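Local coordinates for protein photosystem II stability/assembly factor HCF136, chloroplastic (Cyanidioschyzon merolae, PDB 5OJ3) that is probably essential for photosystem II biogenesis, being required to assemble an early intermediate that includes D2 and cytochrome b559, at residues D124-D129 against S176-W181; R277-N282 against Q321-K326; R312-I317 against E330-G335. One frame throughout, in Å; residues are numbered along the deposited sequence.

How the contacts relate
All three contacts belong to one seven-bladed beta-propeller, a torus around a central pore. Contacts 1 and 2 each join neighbouring blades through the turns or loops that follow their first strands, whereas contact 3 lies within a blade and pairs strand 314-319 with strand 328-332. The loop 321-326 that contact 2 uses links these two strands, so the segments of contacts 2 and 3 alternate and adjoin along the chain, with centres about 20 Å apart. Contact 1 comes earlier in the sequence; its centre is about 20 Å from that of contact 2 and about 33 Å from that of contact 3, on the opposite side of the chain's centre.

Contact 1 of 3, residues D124-D129 against S176-W181; sequences DFSQKD and SGDEAW
Gly-177 and Gln-127 grip each other at two points. Gln-127 N donates to Gly-177 O at 2.9 Å, lying in the plane of that carbonyl, and Lys-128 N adds a weak bond to the same oxygen. In return the glutamine side chain, extended beyond CG, brings OE1 back to Gly-177 N at 2.8 Å, nearly straight at 166° and on a lone pair of the amide oxygen. Glutamine suits the place because it is long enough to reach the peptide N-H and offers it an uncharged acceptor. Beside this, Ser-126 OG donates to the anti lone pair of Asp-178 OD1 at 3.0 Å; the carboxylate is placed by CG lying anti to the backbone N (chi1 -154°). An alanine in place of Asp-178 would remove this acceptor and would probably leave the serine hydroxyl less firmly oriented. Gly-177 occupies a type II' beta turn from Ser-176 to Glu-179, where its positive phi of 69° favours glycine; this tight hairpin turn, between the first two strands of one propeller blade, meets the loop after the first strand of the preceding blade. Ser-126 OG also accepts weak bonds from Lys-128 N and Asp-129 N of its own loop. Further out, Lys-128 NZ is 5.0 Å from Asp-178 OD2, a possible long-range attraction, and Asp-124 OD2 accepts from Phe-175 N, extending the inter-blade seam along the strands.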
loop_
_atom_site.group_PDB
_atom_site.type_symbol
_atom_site.label_atom_id
_atom_site.label_comp_id
_atom_site.label_asym_id
_atom_site.label_seq_id
_atom_site.Cartn_x
_atom_site.Cartn_y
_atom_site.Cartn_z
ATOM N N ASP A 124 8.889 7.690 -0.762
ATOM C CA ASP A 124 8.236 8.532 -1.755
ATOM C C ASP A 124 9.191 9.649 -2.149
ATOM O O ASP A 124 10.137 9.965 -1.424
ATOM C CB ASP A 124 6.909 9.103 -1.230
ATOM C CG ASP A 124 6.045 9.691 -2.337
ATOM O OD1 ASP A 124 6.300 9.384 -3.519
ATOM O OD2 ASP A 124 5.107 10.455 -2.028
ATOM N N PHE A 125 8.929 10.251 -3.309
ATOM C CA PHE A 125 9.841 11.219 -3.902
ATOM C C PHE A 125 9.125 12.531 -4.189
ATOM O O PHE A 125 7.974 12.540 -4.635
ATOM C CB PHE A 125 10.459 10.666 -5.193
ATOM C CG PHE A 125 11.581 9.696 -4.955
ATOM C CD1 PHE A 125 12.879 10.146 -4.792
ATOM C CD2 PHE A 125 11.335 8.336 -4.884
ATOM C CE1 PHE A 125 13.913 9.257 -4.564
ATOM C CE2 PHE A 125 12.365 7.442 -4.658
ATOM C CZ PHE A 125 13.656 7.904 -4.498
ATOM N N SER A 126 9.823 13.634 -3.921
ATOM C CA SER A 126 9.324 14.966 -4.241
ATOM C C SER A 126 9.037 15.112 -5.732
ATOM O O SER A 126 9.751 14.566 -6.577
ATOM C CB SER A 126 10.332 16.025 -3.796
ATOM O OG SER A 126 10.178 17.216 -4.549
ATOM N N GLN A 127 7.978 15.861 -6.050
ATOM C CA GLN A 127 7.611 16.108 -7.439
ATOM C C GLN A 127 8.457 17.207 -8.073
ATOM O O GLN A 127 8.642 17.210 -9.296
ATOM C CB GLN A 127 6.135 16.487 -7.538
ATOM C CG GLN A 127 5.195 15.324 -7.780
ATOM C CD GLN A 127 3.773 15.784 -8.024
ATOM O OE1 GLN A 127 3.264 16.659 -7.323
ATOM N NE2 GLN A 127 3.125 15.204 -9.028
ATOM N N LYS A 128 8.977 18.138 -7.270
ATOM C CA LYS A 128 9.725 19.266 -7.813
ATOM C C LYS A 128 11.142 18.860 -8.199
ATOM O O LYS A 128 11.649 19.295 -9.243
ATOM C CB LYS A 128 9.731 20.414 -6.795
ATOM C CG LYS A 128 10.963 21.298 -6.795
ATOM C CD LYS A 128 10.571 22.711 -6.384
ATOM C CE LYS A 128 11.685 23.421 -5.637
ATOM N NZ LYS A 128 11.158 24.527 -4.785
ATOM N N ASP A 129 11.790 18.038 -7.373
ATOM C CA ASP A 129 13.038 17.373 -7.744
ATOM C C ASP A 129 12.783 15.876 -7.640
ATOM O O ASP A 129 12.774 15.321 -6.527
ATOM C CB ASP A 129 14.191 17.806 -6.843
ATOM C CG ASP A 129 15.534 17.231 -7.281
ATOM O OD1 ASP A 129 16.569 17.806 -6.890
ATOM O OD2 ASP A 129 15.559 16.285 -8.098
ATOM N N SER A 176 3.289 15.817 -2.479
ATOM C CA SER A 176 2.596 16.550 -3.536
ATOM C C SER A 176 3.334 17.863 -3.736
ATOM O O SER A 176 3.428 18.668 -2.803
ATOM C CB SER A 176 1.127 16.808 -3.194
ATOM O OG SER A 176 0.515 17.592 -4.201
ATOM N N GLY A 177 3.852 18.079 -4.942
ATOM C CA GLY A 177 4.707 19.224 -5.181
ATOM C C GLY A 177 6.021 19.064 -4.449
ATOM O O GLY A 177 6.866 18.255 -4.841
ATOM N N ASP A 178 6.205 19.840 -3.383
ATOM C CA ASP A 178 7.315 19.651 -2.459
ATOM C C ASP A 178 6.819 19.423 -1.036
ATOM O O ASP A 178 7.630 19.350 -0.103
ATOM C CB ASP A 178 8.264 20.853 -2.518
ATOM C CG ASP A 178 9.679 20.498 -2.114
ATOM O OD1 ASP A 178 10.251 19.559 -2.707
ATOM O OD2 ASP A 178 10.223 21.169 -1.214
ATOM N N GLU A 179 5.508 19.302 -0.856
ATOM C CA GLU A 179 4.888 19.087 0.442
ATOM C C GLU A 179 4.804 17.591 0.724
ATOM O O GLU A 179 4.310 16.826 -0.109
ATOM C CB GLU A 179 3.495 19.717 0.449
ATOM C CG GLU A 179 2.898 20.018 1.810
ATOM C CD GLU A 179 1.655 20.883 1.694
ATOM O OE1 GLU A 179 1.211 21.132 0.552
ATOM O OE2 GLU A 179 1.119 21.309 2.736
ATOM N N ALA A 180 5.284 17.178 1.894
ATOM C CA ALA A 180 5.326 15.772 2.272
ATOM C C ALA A 180 4.553 15.551 3.564
ATOM O O ALA A 180 4.584 16.393 4.464
ATOM C CB ALA A 180 6.766 15.285 2.445
ATOM N N TRP A 181 3.867 14.412 3.652
ATOM C CA TRP A 181 3.106 14.026 4.834
ATOM C C TRP A 181 3.584 12.663 5.314
ATOM O O TRP A 181 3.757 11.744 4.507
ATOM C CB TRP A 181 1.601 13.965 4.537
ATOM C CG TRP A 181 0.993 15.255 4.066
ATOM C CD1 TRP A 181 1.173 15.851 2.853
ATOM C CD2 TRP A 181 0.078 16.088 4.791
ATOM N NE1 TRP A 181 0.439 17.010 2.781
ATOM C CE2 TRP A 181 -0.242 17.178 3.959
ATOM C CE3 TRP A 181 -0.495 16.021 6.065
ATOM C CZ2 TRP A 181 -1.110 18.193 4.357
ATOM C CZ3 TRP A 181 -1.358 17.031 6.460
ATOM C CH2 TRP A 181 -1.656 18.102 5.607
#

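Contact 2 of 3, residues R277-N282 against Q321-K326; sequences RDVHGN and QNDATK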
loop_
_atom_site.group_PDB
_atom_site.type_symbol
_atom_site.label_atom_id
_atom_site.label_comp_id
_atom_site.label_asym_id
_atom_site.label_seq_id
_atom_site.Cartn_x
_atom_site.Cartn_y
_atom_site.Cartn_z
ATOM N N ARG A 277 -4.747 3.585 -2.318
ATOM C CA ARG A 277 -5.544 4.568 -3.028
ATOM C C ARG A 277 -5.240 4.517 -4.518
ATOM O O ARG A 277 -4.085 4.379 -4.935
ATOM C CB ARG A 277 -5.298 5.988 -2.498
ATOM C CG ARG A 277 -6.343 6.962 -3.013
ATOM C CD ARG A 277 -6.342 8.241 -2.221
ATOM N NE ARG A 277 -6.962 9.350 -2.917
ATOM C CZ ARG A 277 -6.494 9.939 -4.005
ATOM N NH1 ARG A 277 -5.337 9.581 -4.533
ATOM N NH2 ARG A 277 -7.171 10.940 -4.526
ATOM N N ASP A 278 -6.293 4.653 -5.308
ATOM C CA ASP A 278 -6.249 4.567 -6.752
ATOM C C ASP A 278 -5.842 5.920 -7.340
ATOM O O ASP A 278 -5.796 6.944 -6.651
ATOM C CB ASP A 278 -7.634 4.126 -7.245
ATOM C CG ASP A 278 -7.770 4.123 -8.741
ATOM O OD1 ASP A 278 -7.519 3.072 -9.356
ATOM O OD2 ASP A 278 -8.144 5.173 -9.304
ATOM N N VAL A 279 -5.531 5.917 -8.638
ATOM C CA VAL A 279 -5.074 7.137 -9.278
ATOM C C VAL A 279 -6.210 8.137 -9.428
ATOM O O VAL A 279 -5.962 9.343 -9.550
ATOM C CB VAL A 279 -4.414 6.790 -10.626
ATOM C CG1 VAL A 279 -5.444 6.698 -11.743
ATOM C CG2 VAL A 279 -3.322 7.773 -10.949
ATOM N N HIS A 280 -7.458 7.670 -9.420
ATOM C CA HIS A 280 -8.636 8.527 -9.466
ATOM C C HIS A 280 -9.304 8.686 -8.104
ATOM O O HIS A 280 -10.448 9.147 -8.037
ATOM C CB HIS A 280 -9.643 7.998 -10.493
ATOM C CG HIS A 280 -9.044 7.729 -11.839
ATOM N ND1 HIS A 280 -8.799 6.456 -12.307
ATOM C CD2 HIS A 280 -8.639 8.574 -12.817
ATOM C CE1 HIS A 280 -8.275 6.528 -13.519
ATOM N NE2 HIS A 280 -8.161 7.802 -13.848
ATOM N N GLY A 281 -8.618 8.322 -7.024
ATOM C CA GLY A 281 -9.146 8.493 -5.686
ATOM C C GLY A 281 -9.984 7.352 -5.159
ATOM O O GLY A 281 -10.586 7.497 -4.088
ATOM N N ASN A 282 -10.041 6.225 -5.863
ATOM C CA ASN A 282 -10.725 5.050 -5.346
ATOM C C ASN A 282 -9.874 4.391 -4.268
ATOM O O ASN A 282 -8.642 4.404 -4.324
ATOM C CB ASN A 282 -11.014 4.042 -6.458
ATOM C CG ASN A 282 -11.983 4.572 -7.493
ATOM O OD1 ASN A 282 -12.699 5.540 -7.255
ATOM N ND2 ASN A 282 -12.011 3.931 -8.654
ATOM N N GLN A 321 -1.227 -1.483 -11.307
ATOM C CA GLN A 321 -0.517 -0.214 -11.506
ATOM C C GLN A 321 -1.402 0.980 -11.153
ATOM O O GLN A 321 -1.583 1.919 -11.930
ATOM C CB GLN A 321 0.070 -0.108 -12.922
ATOM C CG GLN A 321 -0.786 -0.585 -14.083
ATOM C CD GLN A 321 -0.022 -0.573 -15.397
ATOM O OE1 GLN A 321 1.025 0.064 -15.513
ATOM N NE2 GLN A 321 -0.536 -1.289 -16.390
ATOM N N ASN A 322 -1.955 0.914 -9.940
ATOM C CA ASN A 322 -2.626 2.034 -9.280
ATOM C C ASN A 322 -3.789 2.593 -10.095
ATOM O O ASN A 322 -4.054 3.793 -10.080
ATOM C CB ASN A 322 -1.628 3.147 -8.953
ATOM C CG ASN A 322 -0.418 2.637 -8.199
ATOM O OD1 ASN A 322 -0.523 1.727 -7.376
ATOM N ND2 ASN A 322 0.742 3.221 -8.476
ATOM N N ASP A 323 -4.513 1.726 -10.795
ATOM C CA ASP A 323 -5.672 2.186 -11.557
ATOM C C ASP A 323 -6.725 1.091 -11.572
ATOM O O ASP A 323 -6.487 -0.001 -12.097
ATOM C CB ASP A 323 -5.307 2.590 -12.982
ATOM C CG ASP A 323 -6.477 3.231 -13.719
ATOM O OD1 ASP A 323 -7.452 3.641 -13.051
ATOM O OD2 ASP A 323 -6.432 3.307 -14.964
ATOM N N ALA A 324 -7.890 1.395 -10.997
ATOM C CA ALA A 324 -8.989 0.441 -10.955
ATOM C C ALA A 324 -9.567 0.138 -12.335
ATOM O O ALA A 324 -10.266 -0.870 -12.484
ATOM C CB ALA A 324 -10.097 0.963 -10.039
ATOM N N THR A 325 -9.297 0.971 -13.343
ATOM C CA THR A 325 -9.739 0.670 -14.698
ATOM C C THR A 325 -8.912 -0.413 -15.374
ATOM O O THR A 325 -9.302 -0.879 -16.451
ATOM C CB THR A 325 -9.706 1.936 -15.565
ATOM O OG1 THR A 325 -8.380 2.133 -16.081
ATOM C CG2 THR A 325 -10.134 3.159 -14.762
ATOM N N LYS A 326 -7.793 -0.824 -14.777
ATOM C CA LYS A 326 -7.022 -1.954 -15.275
ATOM C C LYS A 326 -7.211 -3.215 -14.439
ATOM O O LYS A 326 -6.826 -4.303 -14.890
ATOM C CB LYS A 326 -5.525 -1.589 -15.345
ATOM C CG LYS A 326 -5.276 -0.122 -15.718
ATOM C CD LYS A 326 -3.817 0.300 -15.627
ATOM C CE LYS A 326 -3.524 1.526 -16.512
ATOM N NZ LYS A 326 -3.479 1.296 -17.977
#
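Two aspartates, one from each loop, set up this contact, each with CG anti to its backbone N (chi1 174° for Asp-278, -173° for Asp-323), so that their carboxylates lie side by side and point the same way, while His-280, with CG beside its own backbone N (chi1 -51°), has its ring edge near Asp-323. Asp-278 serves both loops. Its OD1 accepts from Ala-324 N at a modelled 2.4 Å, met nearly along the C-O axis; its OD2 accepts from His-280 N at 2.6 Å, closing an Asx turn within a type I turn that runs to Gly-281. A short acidic side chain suits a position where one branch must fold back and the other reach across. A second hydrogen bond across the contact, from Val-279 N to Asn-322 O at 3.0 Å, joins the two backbones. Val-279 CG1 sits 3.3 Å above the centre of the His-280 ring, and at the ring edge CE1 is 3.0 Å from Asp-323 OD1. Asp-323 OD2 takes the hydroxyl hydrogen of Thr-325 OG1, and OD1 receives a weak bond from Thr-325 N. The contact thus joins two successive propeller blades, with Ala-324 and Asn-282 both packing on Leu-346 nearby. Asp-278 OD1 and Asp-323 OD1 lie 3.7 Å apart, and His-280 ND1 makes a weak bond to Asp-278 OD2; this setting would probably raise the pKa of one carboxylate and may favour a protonated His-280.

Contact 3 of 3, residues R312-I317 against E330-G335; sequences RRISAI and ETIRGG
A classic beta bulge interrupts the pairing here: Ser-315 and Ala-316 on one strand both face Thr-331 on the other. Thr-331 O accepts from Ser-315 N at 2.5 Å, nearly along its C=O axis, and takes a weaker bond from Ala-316 N. Beyond the extra residue the antiparallel ladder resumes, with Thr-331 N bound to Ala-316 O at 2.9 Å; before it, Arg-333 N meets Arg-313 O, also at 2.9 Å and almost straight at 170°. The hairpin forms the first two strands of a propeller blade. Ala-316 and Thr-331 project from the same face, their CB atoms 3.8 Å apart, and the small alanine lets the branched threonine lie close. Ile-317 and Glu-330 share the opposite face. Ile-314 packs CG1 obliquely against Ile-332 CD1 at 3.9 Å and crosses the extended Glu-330 side chain at about a right angle, CD1 beside OE1. Both Ile-314 and Ile-317 also rest on strand 283-287 of the preceding blade, where branched apolar groups fill the interface. At the open end of the hairpin Arg-333 lies alongside Arg-313, its NH2 3.4 Å from Arg-313 CB, so that aliphatic carbon meets guanidinium. Arg-313 NH1 and Arg-333 NH2 are 4.7 Å apart, and Arg-308 adds a further positive charge near Arg-313; the cluster is probably tolerated because Arg-333 is open to solvent, with Arg-289 O a weak acceptor for Arg-313 NH1.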
loop_
_atom_site.group_PDB
_atom_site.type_symbol
_atom_site.label_atom_id
_atom_site.label_comp_id
_atom_site.label_asym_id
_atom_site.label_seq_id
_atom_site.Cartn_x
_atom_site.Cartn_y
_atom_site.Cartn_z
ATOM N N ARG A 312 -10.112 -20.326 0.347
ATOM C CA ARG A 312 -9.289 -19.729 1.400
ATOM C C ARG A 312 -9.544 -18.228 1.546
ATOM O O ARG A 312 -10.345 -17.640 0.826
ATOM C CB ARG A 312 -7.812 -19.982 1.105
ATOM C CG ARG A 312 -7.520 -21.472 1.147
ATOM C CD ARG A 312 -6.059 -21.742 0.983
ATOM N NE ARG A 312 -5.657 -22.716 1.977
ATOM C CZ ARG A 312 -5.536 -22.449 3.274
ATOM N NH1 ARG A 312 -5.783 -21.234 3.750
ATOM N NH2 ARG A 312 -5.199 -23.401 4.112
ATOM N N ARG A 313 -8.841 -17.605 2.494
ATOM C CA ARG A 313 -9.012 -16.189 2.797
ATOM C C ARG A 313 -7.914 -15.357 2.130
ATOM O O ARG A 313 -6.871 -15.862 1.715
ATOM C CB ARG A 313 -8.973 -15.943 4.312
ATOM C CG ARG A 313 -9.913 -16.825 5.098
ATOM C CD ARG A 313 -11.217 -16.075 5.247
ATOM N NE ARG A 313 -12.281 -16.840 5.886
ATOM C CZ ARG A 313 -12.550 -16.801 7.186
ATOM N NH1 ARG A 313 -11.825 -16.039 7.995
ATOM N NH2 ARG A 313 -13.552 -17.515 7.677
ATOM N N ILE A 314 -8.171 -14.072 2.020
ATOM C CA ILE A 314 -7.317 -13.160 1.274
ATOM C C ILE A 314 -6.274 -12.577 2.220
ATOM O O ILE A 314 -6.558 -12.306 3.393
ATOM C CB ILE A 314 -8.163 -12.066 0.611
ATOM C CG1 ILE A 314 -9.368 -12.678 -0.100
ATOM C CG2 ILE A 314 -7.343 -11.327 -0.410
ATOM C CD1 ILE A 314 -10.332 -11.635 -0.649
ATOM N N SER A 315 -5.056 -12.371 1.714
ATOM C CA SER A 315 -4.000 -11.775 2.523
ATOM C C SER A 315 -3.644 -10.360 2.095
ATOM O O SER A 315 -3.377 -9.515 2.952
ATOM C CB SER A 315 -2.731 -12.619 2.465
ATOM O OG SER A 315 -3.060 -13.998 2.393
ATOM N N ALA A 316 -3.641 -10.073 0.801
ATOM C CA ALA A 316 -3.251 -8.775 0.275
ATOM C C ALA A 316 -4.147 -8.418 -0.901
ATOM O O ALA A 316 -4.813 -9.279 -1.483
ATOM C CB ALA A 316 -1.781 -8.762 -0.153
ATOM N N ILE A 317 -4.194 -7.124 -1.215
ATOM C CA ILE A 317 -5.052 -6.647 -2.290
ATOM C C ILE A 317 -4.610 -5.249 -2.711
ATOM O O ILE A 317 -4.039 -4.494 -1.913
ATOM C CB ILE A 317 -6.532 -6.678 -1.864
ATOM C CG1 ILE A 317 -7.453 -6.456 -3.067
ATOM C CG2 ILE A 317 -6.811 -5.660 -0.761
ATOM C CD1 ILE A 317 -8.858 -7.001 -2.883
ATOM N N GLU A 330 -5.305 -9.807 -6.089
ATOM C CA GLU A 330 -5.493 -10.286 -4.730
ATOM C C GLU A 330 -4.487 -11.388 -4.450
ATOM O O GLU A 330 -4.032 -12.087 -5.360
ATOM C CB GLU A 330 -6.919 -10.804 -4.490
ATOM C CG GLU A 330 -7.243 -12.108 -5.191
ATOM C CD GLU A 330 -8.677 -12.541 -4.960
ATOM O OE1 GLU A 330 -9.438 -11.768 -4.340
ATOM O OE2 GLU A 330 -9.048 -13.647 -5.405
ATOM N N THR A 331 -4.140 -11.527 -3.177
ATOM C CA THR A 331 -3.256 -12.583 -2.718
ATOM C C THR A 331 -3.995 -13.436 -1.706
ATOM O O THR A 331 -4.523 -12.920 -0.717
ATOM C CB THR A 331 -1.999 -12.006 -2.069
ATOM O OG1 THR A 331 -1.084 -11.568 -3.082
ATOM C CG2 THR A 331 -1.338 -13.051 -1.188
ATOM N N ILE A 332 -4.033 -14.722 -1.953
ATOM C CA ILE A 332 -4.748 -15.646 -1.092
ATOM C C ILE A 332 -3.721 -16.277 -0.160
ATOM O O ILE A 332 -2.550 -16.447 -0.526
ATOM C CB ILE A 332 -5.493 -16.693 -1.946
ATOM C CG1 ILE A 332 -6.351 -16.029 -3.038
ATOM C CG2 ILE A 332 -6.404 -17.509 -1.098
ATOM C CD1 ILE A 332 -7.233 -14.872 -2.573
ATOM N N ARG A 333 -4.139 -16.630 1.056
ATOM C CA ARG A 333 -3.190 -17.256 1.965
ATOM C C ARG A 333 -2.772 -18.624 1.444
ATOM O O ARG A 333 -3.566 -19.357 0.851
ATOM C CB ARG A 333 -3.734 -17.329 3.393
ATOM C CG ARG A 333 -3.733 -15.948 4.016
ATOM C CD ARG A 333 -4.032 -15.830 5.492
ATOM N NE ARG A 333 -5.432 -15.980 5.856
ATOM C CZ ARG A 333 -5.973 -15.380 6.911
ATOM N NH1 ARG A 333 -5.232 -14.581 7.662
ATOM N NH2 ARG A 333 -7.253 -15.549 7.200
ATOM N N GLY A 334 -1.502 -18.951 1.667
ATOM C CA GLY A 334 -0.896 -20.126 1.076
ATOM C C GLY A 334 -0.482 -19.971 -0.371
ATOM O O GLY A 334 -0.265 -20.979 -1.051
ATOM N N GLY A 335 -0.365 -18.741 -0.869
ATOM C CA GLY A 335 0.248 -18.495 -2.157
ATOM C C GLY A 335 -0.682 -18.240 -3.323
ATOM O O GLY A 335 -0.200 -18.133 -4.458
#